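Local coordinates for protein probable mannosyltransferase KTR4 (Saccharomyces cerevisiae, PDB 5A07) that is a probable mannosyltransferase of the GT-A glycosyltransferase clan that binds guanosine-5'-diphosphate and a manganese ion, at residues F293-D298 and A361-A366. Residues are numbered along the deposited sequence; the frame is centred on the assembly and turned at random.
With ACT (acetate ion), chain H.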
loop_
_atom_site.group_PDB
_atom_site.type_symbol
_atom_site.label_atom_id
_atom_site.label_comp_id
_atom_site.label_asym_id
_atom_site.label_seq_id
_atom_site.Cartn_x
_atom_site.Cartn_y
_atom_site.Cartn_z
ATOM N N PHE B 293 -12.345 -8.072 7.314
ATOM C CA PHE B 293 -13.469 -7.240 7.697
ATOM C C PHE B 293 -13.319 -6.542 9.021
ATOM O O PHE B 293 -13.713 -5.410 9.148
ATOM C CB PHE B 293 -14.767 -8.074 7.695
ATOM C CG PHE B 293 -15.009 -8.769 6.396
ATOM C CD1 PHE B 293 -15.124 -8.059 5.219
ATOM C CD2 PHE B 293 -15.129 -10.143 6.346
ATOM C CE1 PHE B 293 -15.337 -8.710 4.000
ATOM C CE2 PHE B 293 -15.363 -10.783 5.137
ATOM C CZ PHE B 293 -15.435 -10.062 3.958
ATOM N N ALA B 294 -12.712 -7.196 10.016
ATOM C CA ALA B 294 -12.503 -6.558 11.261
ATOM C C ALA B 294 -11.585 -5.298 11.145
ATOM O O ALA B 294 -11.824 -4.241 11.763
ATOM C CB ALA B 294 -11.949 -7.583 12.240
ATOM N N TRP B 295 -10.557 -5.422 10.351
ATOM C CA TRP B 295 -9.621 -4.314 10.096
ATOM C C TRP B 295 -10.311 -3.104 9.511
ATOM O O TRP B 295 -10.014 -1.974 9.915
ATOM C CB TRP B 295 -8.542 -4.809 9.149
ATOM C CG TRP B 295 -7.440 -3.904 8.759
ATOM C CD1 TRP B 295 -6.509 -3.350 9.568
ATOM C CD2 TRP B 295 -7.102 -3.482 7.434
ATOM N NE1 TRP B 295 -5.621 -2.601 8.840
ATOM C CE2 TRP B 295 -5.940 -2.699 7.525
ATOM C CE3 TRP B 295 -7.658 -3.676 6.206
ATOM C CZ2 TRP B 295 -5.355 -2.105 6.421
ATOM C CZ3 TRP B 295 -7.047 -3.123 5.097
ATOM C CH2 TRP B 295 -5.907 -2.340 5.220
ATOM N N LEU B 296 -11.268 -3.291 8.610
ATOM C CA LEU B 296 -12.091 -2.186 8.093
ATOM C C LEU B 296 -13.073 -1.558 9.132
ATOM O O LEU B 296 -13.457 -0.410 9.017
ATOM C CB LEU B 296 -12.915 -2.664 6.936
ATOM C CG LEU B 296 -12.162 -3.310 5.782
ATOM C CD1 LEU B 296 -13.099 -3.809 4.724
ATOM C CD2 LEU B 296 -11.194 -2.257 5.192
ATOM N N LYS B 297 -13.435 -2.293 10.168
ATOM C CA LYS B 297 -14.513 -1.899 11.070
ATOM C C LYS B 297 -14.054 -1.558 12.466
ATOM O O LYS B 297 -14.882 -1.253 13.312
ATOM C CB LYS B 297 -15.537 -3.026 11.144
ATOM C CG LYS B 297 -16.150 -3.435 9.851
ATOM C CD LYS B 297 -16.919 -2.350 9.135
ATOM C CE LYS B 297 -17.974 -1.703 10.029
ATOM N NZ LYS B 297 -18.811 -0.671 9.277
ATOM N N ASP B 298 -12.739 -1.501 12.717
ATOM C CA ASP B 298 -12.221 -1.239 14.026
ATOM C C ASP B 298 -12.373 0.209 14.393
ATOM O O ASP B 298 -11.668 1.107 13.863
ATOM C CB ASP B 298 -10.734 -1.637 14.177
ATOM C CG ASP B 298 -10.297 -1.696 15.639
ATOM O OD1 ASP B 298 -11.056 -1.233 16.527
ATOM O OD2 ASP B 298 -9.134 -2.085 15.929
ATOM N N ALA B 361 -10.365 -2.677 -1.611
ATOM C CA ALA B 361 -10.474 -3.758 -2.546
ATOM C C ALA B 361 -9.794 -5.028 -2.030
ATOM O O ALA B 361 -10.351 -6.130 -2.154
ATOM C CB ALA B 361 -9.907 -3.398 -3.880
ATOM N N LEU B 362 -8.570 -4.885 -1.534
ATOM C CA LEU B 362 -7.870 -6.053 -1.009
ATOM C C LEU B 362 -8.651 -6.683 0.189
ATOM O O LEU B 362 -8.734 -7.865 0.336
ATOM C CB LEU B 362 -6.462 -5.638 -0.585
ATOM C CG LEU B 362 -5.477 -5.431 -1.709
ATOM C CD1 LEU B 362 -4.284 -4.644 -1.135
ATOM C CD2 LEU B 362 -5.008 -6.758 -2.280
ATOM N N ALA B 363 -9.151 -5.858 1.078
ATOM C CA ALA B 363 -9.781 -6.367 2.287
ATOM C C ALA B 363 -11.157 -7.034 1.971
ATOM O O ALA B 363 -11.550 -7.994 2.634
ATOM C CB ALA B 363 -9.977 -5.226 3.257
ATOM N N LEU B 364 -11.867 -6.502 0.978
ATOM C CA LEU B 364 -13.223 -6.981 0.660
ATOM C C LEU B 364 -13.197 -8.134 -0.319
ATOM O O LEU B 364 -14.024 -9.076 -0.188
ATOM C CB LEU B 364 -14.071 -5.849 0.082
ATOM C CG LEU B 364 -14.363 -4.798 1.131
ATOM C CD1 LEU B 364 -14.915 -3.577 0.463
ATOM C CD2 LEU B 364 -15.314 -5.283 2.195
ATOM N N PHE B 365 -12.250 -8.148 -1.274
ATOM C CA PHE B 365 -12.346 -9.037 -2.427
ATOM C C PHE B 365 -11.318 -10.097 -2.458
ATOM O O PHE B 365 -11.258 -10.819 -3.431
ATOM C CB PHE B 365 -12.335 -8.259 -3.770
ATOM C CG PHE B 365 -13.294 -7.080 -3.809
ATOM C CD1 PHE B 365 -14.566 -7.196 -3.287
ATOM C CD2 PHE B 365 -12.938 -5.910 -4.399
ATOM C CE1 PHE B 365 -15.467 -6.120 -3.287
ATOM C CE2 PHE B 365 -13.784 -4.819 -4.397
ATOM C CZ PHE B 365 -15.066 -4.921 -3.835
ATOM N N ALA B 366 -10.513 -10.224 -1.396
ATOM C CA ALA B 366 -9.438 -11.210 -1.333
ATOM C C ALA B 366 -9.367 -11.788 0.060
ATOM O O ALA B 366 -9.797 -11.166 1.029
ATOM C CB ALA B 366 -8.089 -10.605 -1.670
HETATM C C ACT H . -21.825 1.286 10.737
HETATM O O ACT H . -21.309 1.448 11.877
HETATM O OXT ACT H . -21.344 0.570 9.819
HETATM C CH3 ACT H . -23.132 2.008 10.432
#
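The methyl group of Ala363 rests against the fork of Leu296, facing both methyls and CG, its CB 3.7 Å from Leu296 CD1 and equally close to Leu296 CD2. Leu296 CD1 also meets Leu364 CD2 at 3.7 Å, the two leucine side chains crossing obliquely, so that this one methyl touches two successive residues of the facing helix. This is the tight part of the contact. The aromatic rings flanking it pack less closely, and both present an edge: Phe293 CE1 lies 3.9 Å from Leu364 CD2, which is near the ring plane, and Trp295 CZ3 reaches Ala363 CB at 4.0 Å. Trp295 NE1 is hydrogen-bonded to Asn261. The contact joins the short helix 293-297 to the C-terminal part of helix 354-365 within the GT-A-type fold, with local axes 9.6 Å apart and running at 133° to each other. All five touching residues are buried; helix 43-53 covers Phe293 and Leu364, and Trp273 of helix 272-282 packs on Leu296. Lys297 takes no part in this apolar seam: its NZ is hydrogen-bonded to an acetate ion that probably came with the crystallisation solution, to Tyr306 OH and to the carbonyls of Leu53 and Gly311.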